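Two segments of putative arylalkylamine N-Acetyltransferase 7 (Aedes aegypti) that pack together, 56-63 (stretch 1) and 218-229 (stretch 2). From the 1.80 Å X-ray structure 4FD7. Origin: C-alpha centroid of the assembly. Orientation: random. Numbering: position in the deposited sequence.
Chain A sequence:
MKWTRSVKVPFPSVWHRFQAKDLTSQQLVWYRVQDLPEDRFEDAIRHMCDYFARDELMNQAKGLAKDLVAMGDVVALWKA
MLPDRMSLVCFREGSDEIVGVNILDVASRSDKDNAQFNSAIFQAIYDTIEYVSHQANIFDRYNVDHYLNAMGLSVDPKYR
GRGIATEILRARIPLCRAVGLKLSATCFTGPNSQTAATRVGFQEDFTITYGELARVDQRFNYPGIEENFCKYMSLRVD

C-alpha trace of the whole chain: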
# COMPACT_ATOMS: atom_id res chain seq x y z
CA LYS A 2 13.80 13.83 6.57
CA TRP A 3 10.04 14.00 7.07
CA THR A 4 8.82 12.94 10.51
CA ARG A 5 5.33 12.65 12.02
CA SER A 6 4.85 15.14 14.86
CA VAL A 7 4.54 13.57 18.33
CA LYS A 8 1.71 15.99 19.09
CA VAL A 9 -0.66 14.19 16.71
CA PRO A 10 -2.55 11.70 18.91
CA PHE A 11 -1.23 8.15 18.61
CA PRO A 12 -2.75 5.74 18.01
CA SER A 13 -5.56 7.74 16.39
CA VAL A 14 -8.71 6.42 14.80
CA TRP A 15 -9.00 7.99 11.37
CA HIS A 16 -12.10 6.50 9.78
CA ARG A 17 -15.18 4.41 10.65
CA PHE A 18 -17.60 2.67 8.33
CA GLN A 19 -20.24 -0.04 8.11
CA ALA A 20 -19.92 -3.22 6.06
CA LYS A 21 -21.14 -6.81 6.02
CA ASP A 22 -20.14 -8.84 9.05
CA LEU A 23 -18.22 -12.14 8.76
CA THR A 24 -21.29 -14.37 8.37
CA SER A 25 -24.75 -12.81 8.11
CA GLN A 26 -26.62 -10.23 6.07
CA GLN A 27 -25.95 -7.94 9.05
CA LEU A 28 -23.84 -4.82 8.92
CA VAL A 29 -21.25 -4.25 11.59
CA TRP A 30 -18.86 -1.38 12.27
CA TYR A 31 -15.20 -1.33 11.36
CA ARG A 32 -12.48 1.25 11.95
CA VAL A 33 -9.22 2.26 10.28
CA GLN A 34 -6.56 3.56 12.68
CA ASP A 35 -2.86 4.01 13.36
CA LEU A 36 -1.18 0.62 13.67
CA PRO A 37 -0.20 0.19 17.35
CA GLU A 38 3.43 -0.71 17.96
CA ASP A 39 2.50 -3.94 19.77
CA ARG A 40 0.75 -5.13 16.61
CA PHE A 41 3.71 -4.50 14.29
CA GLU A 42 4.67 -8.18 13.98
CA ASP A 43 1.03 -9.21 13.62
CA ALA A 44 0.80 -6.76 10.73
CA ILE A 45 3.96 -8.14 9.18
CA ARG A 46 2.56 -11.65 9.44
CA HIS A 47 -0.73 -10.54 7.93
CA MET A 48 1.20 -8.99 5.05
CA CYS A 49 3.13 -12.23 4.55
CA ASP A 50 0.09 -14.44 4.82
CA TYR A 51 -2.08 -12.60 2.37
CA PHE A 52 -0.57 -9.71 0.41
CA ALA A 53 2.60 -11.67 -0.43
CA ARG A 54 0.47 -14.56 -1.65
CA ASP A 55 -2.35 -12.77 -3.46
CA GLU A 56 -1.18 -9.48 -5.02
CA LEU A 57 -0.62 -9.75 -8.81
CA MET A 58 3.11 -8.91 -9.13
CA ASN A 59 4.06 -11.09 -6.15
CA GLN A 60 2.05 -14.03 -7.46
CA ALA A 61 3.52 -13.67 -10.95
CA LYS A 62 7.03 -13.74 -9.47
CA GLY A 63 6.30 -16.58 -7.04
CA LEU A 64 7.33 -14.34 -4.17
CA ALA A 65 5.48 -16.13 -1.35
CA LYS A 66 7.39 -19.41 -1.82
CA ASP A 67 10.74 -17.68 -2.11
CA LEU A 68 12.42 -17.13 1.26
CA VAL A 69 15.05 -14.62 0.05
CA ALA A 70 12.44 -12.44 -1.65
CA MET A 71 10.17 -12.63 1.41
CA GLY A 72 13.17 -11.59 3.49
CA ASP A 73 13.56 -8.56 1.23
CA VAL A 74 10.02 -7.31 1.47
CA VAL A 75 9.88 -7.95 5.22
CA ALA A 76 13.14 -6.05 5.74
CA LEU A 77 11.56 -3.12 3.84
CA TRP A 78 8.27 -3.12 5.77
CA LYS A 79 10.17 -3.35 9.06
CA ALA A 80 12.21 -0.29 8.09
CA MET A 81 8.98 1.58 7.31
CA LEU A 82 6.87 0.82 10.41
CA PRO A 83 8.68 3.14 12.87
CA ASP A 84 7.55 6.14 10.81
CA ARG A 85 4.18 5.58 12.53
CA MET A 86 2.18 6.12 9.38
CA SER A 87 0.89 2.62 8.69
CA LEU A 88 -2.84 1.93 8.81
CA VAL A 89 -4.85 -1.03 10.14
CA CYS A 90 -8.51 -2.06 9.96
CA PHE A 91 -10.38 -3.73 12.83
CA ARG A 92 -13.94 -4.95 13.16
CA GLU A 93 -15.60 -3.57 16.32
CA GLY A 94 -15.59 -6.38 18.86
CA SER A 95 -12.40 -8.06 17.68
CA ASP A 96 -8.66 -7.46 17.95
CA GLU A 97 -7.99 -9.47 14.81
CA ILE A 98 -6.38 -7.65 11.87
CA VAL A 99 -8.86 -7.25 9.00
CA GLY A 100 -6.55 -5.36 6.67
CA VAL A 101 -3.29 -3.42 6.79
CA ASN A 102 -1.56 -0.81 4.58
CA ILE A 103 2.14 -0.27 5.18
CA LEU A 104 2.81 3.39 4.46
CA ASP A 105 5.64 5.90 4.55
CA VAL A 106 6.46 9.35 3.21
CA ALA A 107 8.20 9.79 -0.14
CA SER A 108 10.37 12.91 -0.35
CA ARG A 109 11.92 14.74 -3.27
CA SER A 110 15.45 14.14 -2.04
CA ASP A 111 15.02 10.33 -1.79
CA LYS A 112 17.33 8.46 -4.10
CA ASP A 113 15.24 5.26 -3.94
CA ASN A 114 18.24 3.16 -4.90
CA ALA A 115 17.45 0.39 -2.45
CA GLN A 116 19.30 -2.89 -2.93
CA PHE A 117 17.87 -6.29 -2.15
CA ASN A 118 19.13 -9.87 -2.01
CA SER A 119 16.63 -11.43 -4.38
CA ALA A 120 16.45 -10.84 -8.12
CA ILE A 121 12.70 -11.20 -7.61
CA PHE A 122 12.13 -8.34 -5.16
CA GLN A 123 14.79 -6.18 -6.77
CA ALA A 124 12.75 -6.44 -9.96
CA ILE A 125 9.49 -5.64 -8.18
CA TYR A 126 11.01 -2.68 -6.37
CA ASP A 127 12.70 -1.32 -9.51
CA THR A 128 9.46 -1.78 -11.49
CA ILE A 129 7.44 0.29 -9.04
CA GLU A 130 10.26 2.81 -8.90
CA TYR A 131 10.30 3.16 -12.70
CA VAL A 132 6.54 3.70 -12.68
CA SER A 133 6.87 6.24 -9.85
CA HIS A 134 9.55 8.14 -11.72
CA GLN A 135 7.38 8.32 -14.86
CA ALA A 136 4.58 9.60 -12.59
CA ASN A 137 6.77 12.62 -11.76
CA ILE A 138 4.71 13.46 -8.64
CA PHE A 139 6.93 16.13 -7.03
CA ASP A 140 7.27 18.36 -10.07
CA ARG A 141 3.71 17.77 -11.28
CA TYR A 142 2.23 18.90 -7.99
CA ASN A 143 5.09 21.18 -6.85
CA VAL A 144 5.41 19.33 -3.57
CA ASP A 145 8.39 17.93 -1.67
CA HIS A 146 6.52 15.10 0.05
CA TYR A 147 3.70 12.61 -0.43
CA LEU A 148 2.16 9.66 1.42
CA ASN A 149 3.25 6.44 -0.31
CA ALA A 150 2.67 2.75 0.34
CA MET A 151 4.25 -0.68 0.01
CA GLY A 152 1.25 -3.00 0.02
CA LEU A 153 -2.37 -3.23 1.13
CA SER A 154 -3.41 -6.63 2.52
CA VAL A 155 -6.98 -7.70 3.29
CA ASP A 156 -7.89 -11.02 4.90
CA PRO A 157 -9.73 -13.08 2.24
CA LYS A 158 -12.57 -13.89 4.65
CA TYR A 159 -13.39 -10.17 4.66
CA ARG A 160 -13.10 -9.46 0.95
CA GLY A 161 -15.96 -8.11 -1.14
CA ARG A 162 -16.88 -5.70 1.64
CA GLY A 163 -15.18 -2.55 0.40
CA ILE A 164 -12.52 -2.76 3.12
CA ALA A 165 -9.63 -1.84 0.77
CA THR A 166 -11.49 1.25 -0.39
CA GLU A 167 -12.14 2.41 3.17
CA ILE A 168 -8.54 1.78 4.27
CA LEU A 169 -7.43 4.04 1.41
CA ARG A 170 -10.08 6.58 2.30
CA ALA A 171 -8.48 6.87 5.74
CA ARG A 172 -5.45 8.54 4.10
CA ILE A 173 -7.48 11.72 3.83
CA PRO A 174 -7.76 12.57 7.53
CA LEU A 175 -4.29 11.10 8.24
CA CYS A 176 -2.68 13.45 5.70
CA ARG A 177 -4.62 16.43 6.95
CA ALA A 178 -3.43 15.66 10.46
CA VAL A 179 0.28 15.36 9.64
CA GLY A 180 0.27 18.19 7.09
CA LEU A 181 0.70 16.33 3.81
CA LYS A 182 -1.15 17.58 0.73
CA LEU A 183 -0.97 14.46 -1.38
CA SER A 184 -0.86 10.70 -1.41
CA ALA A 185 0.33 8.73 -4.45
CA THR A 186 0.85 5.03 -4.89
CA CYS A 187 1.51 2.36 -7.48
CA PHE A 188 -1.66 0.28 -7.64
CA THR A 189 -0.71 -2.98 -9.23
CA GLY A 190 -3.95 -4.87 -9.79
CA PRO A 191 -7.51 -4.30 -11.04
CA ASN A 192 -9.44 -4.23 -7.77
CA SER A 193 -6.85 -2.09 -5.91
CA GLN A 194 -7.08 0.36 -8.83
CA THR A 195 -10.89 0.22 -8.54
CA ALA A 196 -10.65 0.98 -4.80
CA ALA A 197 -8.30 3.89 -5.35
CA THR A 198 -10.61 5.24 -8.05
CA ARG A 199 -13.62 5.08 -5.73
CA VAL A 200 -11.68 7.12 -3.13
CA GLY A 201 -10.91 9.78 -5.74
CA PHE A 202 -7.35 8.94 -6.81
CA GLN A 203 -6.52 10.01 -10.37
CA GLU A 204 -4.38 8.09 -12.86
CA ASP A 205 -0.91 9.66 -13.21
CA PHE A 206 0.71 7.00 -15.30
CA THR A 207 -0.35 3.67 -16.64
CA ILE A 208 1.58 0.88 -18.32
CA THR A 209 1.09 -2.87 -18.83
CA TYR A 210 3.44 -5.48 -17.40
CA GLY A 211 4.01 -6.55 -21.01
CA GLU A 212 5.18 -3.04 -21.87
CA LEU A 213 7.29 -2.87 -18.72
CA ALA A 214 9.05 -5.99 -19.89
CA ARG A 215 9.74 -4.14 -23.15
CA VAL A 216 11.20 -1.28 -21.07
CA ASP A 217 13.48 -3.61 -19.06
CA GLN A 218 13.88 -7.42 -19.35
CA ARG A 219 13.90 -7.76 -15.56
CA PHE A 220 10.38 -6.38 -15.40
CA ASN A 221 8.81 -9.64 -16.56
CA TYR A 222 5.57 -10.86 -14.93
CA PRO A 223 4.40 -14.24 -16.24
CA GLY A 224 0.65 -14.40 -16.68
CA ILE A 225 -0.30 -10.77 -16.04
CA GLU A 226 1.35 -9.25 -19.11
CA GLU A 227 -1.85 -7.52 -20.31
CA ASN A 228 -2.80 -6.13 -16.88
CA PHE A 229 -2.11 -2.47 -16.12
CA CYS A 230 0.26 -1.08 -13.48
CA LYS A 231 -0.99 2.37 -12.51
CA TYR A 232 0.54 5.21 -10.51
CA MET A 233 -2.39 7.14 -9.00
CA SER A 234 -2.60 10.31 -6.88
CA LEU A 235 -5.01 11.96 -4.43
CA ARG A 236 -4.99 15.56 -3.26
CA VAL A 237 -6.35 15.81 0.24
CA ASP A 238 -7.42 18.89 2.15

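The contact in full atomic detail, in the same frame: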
# COMPACT_ATOMS: atom_id res chain seq x y z
N GLU A 56 -1.33 -10.64 -4.14
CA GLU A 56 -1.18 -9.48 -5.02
C GLU A 56 -0.54 -9.89 -6.36
O GLU A 56 0.36 -10.73 -6.37
CB GLU A 56 -0.36 -8.39 -4.33
CG GLU A 56 -0.16 -7.12 -5.15
CD GLU A 56 1.15 -7.12 -5.94
OE1 GLU A 56 1.94 -8.06 -5.80
OE2 GLU A 56 1.41 -6.16 -6.70
N LEU A 57 -1.00 -9.30 -7.46
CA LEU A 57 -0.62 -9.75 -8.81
C LEU A 57 0.88 -9.89 -9.11
O LEU A 57 1.29 -10.95 -9.60
CB LEU A 57 -1.28 -8.90 -9.91
CG LEU A 57 -2.80 -9.02 -10.06
CD1 LEU A 57 -3.18 -8.47 -11.42
CD2 LEU A 57 -3.26 -10.45 -9.90
N MET A 58 1.67 -8.85 -8.85
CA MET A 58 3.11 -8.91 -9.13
C MET A 58 3.82 -10.01 -8.31
O MET A 58 4.67 -10.76 -8.82
CB MET A 58 3.79 -7.56 -8.84
CG MET A 58 3.28 -6.39 -9.68
SD MET A 58 4.05 -4.83 -9.19
CE MET A 58 5.67 -4.95 -9.97
N ASN A 59 3.46 -10.09 -7.03
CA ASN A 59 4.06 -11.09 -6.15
C ASN A 59 3.76 -12.49 -6.65
O ASN A 59 4.65 -13.33 -6.76
CB ASN A 59 3.56 -10.93 -4.71
CG ASN A 59 3.95 -9.60 -4.11
OD1 ASN A 59 4.84 -8.91 -4.60
ND2 ASN A 59 3.27 -9.23 -3.02
N GLN A 60 2.49 -12.72 -6.96
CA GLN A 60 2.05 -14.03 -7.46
C GLN A 60 2.74 -14.38 -8.77
O GLN A 60 3.13 -15.53 -8.98
CB GLN A 60 0.53 -14.02 -7.64
CG GLN A 60 -0.21 -15.24 -7.08
CD GLN A 60 -1.71 -15.00 -6.97
OE1 GLN A 60 -2.32 -14.37 -7.84
NE2 GLN A 60 -2.30 -15.46 -5.88
N ALA A 61 2.89 -13.40 -9.66
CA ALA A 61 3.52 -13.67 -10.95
C ALA A 61 5.01 -13.99 -10.77
O ALA A 61 5.59 -14.72 -11.57
CB ALA A 61 3.34 -12.49 -11.90
N LYS A 62 5.62 -13.44 -9.73
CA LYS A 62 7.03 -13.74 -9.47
C LYS A 62 7.24 -14.92 -8.53
O LYS A 62 8.39 -15.34 -8.31
CB LYS A 62 7.76 -12.51 -8.90
CG LYS A 62 7.88 -11.34 -9.86
CD LYS A 62 8.45 -11.80 -11.18
CE LYS A 62 9.72 -11.09 -11.51
NZ LYS A 62 10.25 -11.64 -12.79
N GLY A 63 6.16 -15.47 -7.97
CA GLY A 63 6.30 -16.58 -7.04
C GLY A 63 6.88 -16.16 -5.70
O GLY A 63 7.46 -16.97 -4.99
N GLN A 218 13.96 -5.95 -19.47
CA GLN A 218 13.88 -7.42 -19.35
C GLN A 218 13.60 -7.95 -17.95
O GLN A 218 12.97 -9.01 -17.80
CB GLN A 218 15.21 -8.05 -19.82
CG GLN A 218 15.46 -8.03 -21.31
CD GLN A 218 16.79 -8.67 -21.69
OE1 GLN A 218 17.65 -8.03 -22.29
NE2 GLN A 218 16.95 -9.95 -21.35
N ARG A 219 14.09 -7.27 -16.92
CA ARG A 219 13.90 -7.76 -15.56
C ARG A 219 12.45 -7.62 -15.13
O ARG A 219 11.99 -8.32 -14.22
CB ARG A 219 14.79 -7.02 -14.57
CG ARG A 219 16.28 -7.32 -14.68
CD ARG A 219 17.05 -6.66 -13.55
NE ARG A 219 16.98 -5.21 -13.62
CZ ARG A 219 16.55 -4.43 -12.63
NH1 ARG A 219 16.13 -4.98 -11.50
NH2 ARG A 219 16.54 -3.11 -12.77
N PHE A 220 11.74 -6.71 -15.79
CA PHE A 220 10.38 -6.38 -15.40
C PHE A 220 9.39 -7.31 -16.07
O PHE A 220 8.44 -6.85 -16.72
CB PHE A 220 10.02 -4.94 -15.79
CG PHE A 220 10.95 -3.88 -15.24
CD1 PHE A 220 11.92 -4.17 -14.29
CD2 PHE A 220 10.81 -2.56 -15.66
CE1 PHE A 220 12.76 -3.18 -13.80
CE2 PHE A 220 11.65 -1.56 -15.17
CZ PHE A 220 12.63 -1.87 -14.23
N ASN A 221 9.61 -8.61 -15.91
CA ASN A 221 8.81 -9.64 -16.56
C ASN A 221 7.88 -10.31 -15.55
O ASN A 221 8.33 -10.77 -14.50
CB ASN A 221 9.74 -10.69 -17.18
CG ASN A 221 9.07 -11.52 -18.24
OD1 ASN A 221 8.98 -11.10 -19.41
ND2 ASN A 221 8.59 -12.70 -17.87
N TYR A 222 6.58 -10.38 -15.86
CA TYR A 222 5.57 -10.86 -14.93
C TYR A 222 4.67 -11.87 -15.59
O TYR A 222 3.61 -11.52 -16.11
CB TYR A 222 4.77 -9.69 -14.36
CG TYR A 222 5.66 -8.78 -13.55
CD1 TYR A 222 5.86 -9.01 -12.20
CD2 TYR A 222 6.34 -7.73 -14.16
CE1 TYR A 222 6.70 -8.20 -11.46
CE2 TYR A 222 7.20 -6.92 -13.42
CZ TYR A 222 7.37 -7.16 -12.08
OH TYR A 222 8.21 -6.35 -11.35
N PRO A 223 5.10 -13.15 -15.56
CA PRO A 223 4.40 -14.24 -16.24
C PRO A 223 2.93 -14.30 -15.87
O PRO A 223 2.60 -14.46 -14.68
CB PRO A 223 5.11 -15.49 -15.70
CG PRO A 223 6.46 -15.02 -15.24
CD PRO A 223 6.20 -13.63 -14.72
N GLY A 224 2.06 -14.14 -16.86
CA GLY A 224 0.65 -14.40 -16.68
C GLY A 224 -0.21 -13.17 -16.45
O GLY A 224 -1.44 -13.27 -16.45
N ILE A 225 0.43 -12.03 -16.24
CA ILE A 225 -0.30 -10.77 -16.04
C ILE A 225 0.18 -9.71 -17.02
O ILE A 225 0.07 -8.51 -16.76
CB ILE A 225 -0.18 -10.25 -14.58
CG1 ILE A 225 1.27 -9.88 -14.26
CG2 ILE A 225 -0.72 -11.27 -13.60
CD1 ILE A 225 1.44 -9.08 -12.96
N GLU A 226 0.72 -10.15 -18.15
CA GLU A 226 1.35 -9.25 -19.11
C GLU A 226 0.39 -8.18 -19.68
O GLU A 226 0.81 -7.07 -20.00
CB GLU A 226 2.00 -10.05 -20.24
CG GLU A 226 3.10 -11.01 -19.79
CD GLU A 226 2.61 -12.42 -19.53
OE1 GLU A 226 1.37 -12.63 -19.45
OE2 GLU A 226 3.47 -13.33 -19.41
N GLU A 227 -0.89 -8.51 -19.80
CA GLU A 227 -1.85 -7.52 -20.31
C GLU A 227 -2.50 -6.65 -19.23
O GLU A 227 -3.22 -5.70 -19.54
CB GLU A 227 -2.93 -8.20 -21.16
CG GLU A 227 -3.85 -9.10 -20.38
CD GLU A 227 -4.74 -9.96 -21.28
OE1 GLU A 227 -4.39 -10.17 -22.46
OE2 GLU A 227 -5.78 -10.44 -20.78
N ASN A 228 -2.25 -6.96 -17.96
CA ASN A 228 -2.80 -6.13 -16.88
C ASN A 228 -2.06 -4.80 -16.79
O ASN A 228 -0.89 -4.69 -17.18
CB ASN A 228 -2.73 -6.85 -15.53
CG ASN A 228 -3.72 -8.00 -15.42
OD1 ASN A 228 -3.35 -9.17 -15.51
ND2 ASN A 228 -4.99 -7.67 -15.23
N PHE A 229 -2.74 -3.78 -16.28
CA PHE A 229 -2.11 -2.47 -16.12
C PHE A 229 -1.50 -2.27 -14.72
O PHE A 229 -2.02 -2.77 -13.72
CB PHE A 229 -3.11 -1.36 -16.45
CG PHE A 229 -3.28 -1.12 -17.92
CD1 PHE A 229 -4.19 -1.85 -18.66
CD2 PHE A 229 -2.51 -0.17 -18.57
CE1 PHE A 229 -4.33 -1.63 -20.01
CE2 PHE A 229 -2.65 0.06 -19.93
CZ PHE A 229 -3.56 -0.67 -20.65

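How does the short helix of stretch 1 begin? Glu56 stands at the N-cap, where its OE1 accepts a hydrogen bond from Asn59 N at 2.8 Å and so satisfies a backbone NH that has no carbonyl partner in the first turn. Glu56 itself does not touch stretch 2.

What do Leu57 and Met58 meet? The CA-to-CB bond of Leu57 points toward stretch 2, and its CB lies 4.1 Å from Ile225 CD1, an apolar contact; Leu57 CD1 comes equally near Asn228 CG, at 4.1 Å. Met58 starts out sideways, but its end reaches the tyrosine: Met58 CE lies 3.5 Å from Tyr222 CZ, oblique to the ring.

Why can the two stretches come so close at Ala61? Its side chain is a single methyl directed toward stretch 2, and its CA is 5.3 Å from Tyr222 CA. Ala61 CB packs 4.0 Å from both Tyr222 CB and Ile225 CD1, residues that begin and end a type II turn closed by Ile225 N to Tyr222 O at 3.2 Å.

Where does the one hydrogen bond across the contact form? Lys62 NZ donates to the backbone Asn221 O at 2.7 Å. On the way, Lys62 CG passes 3.7 Å from Tyr222 CE1, while NZ stays 5.2 Å from the ring centroid, at most a weak cation-pi attraction.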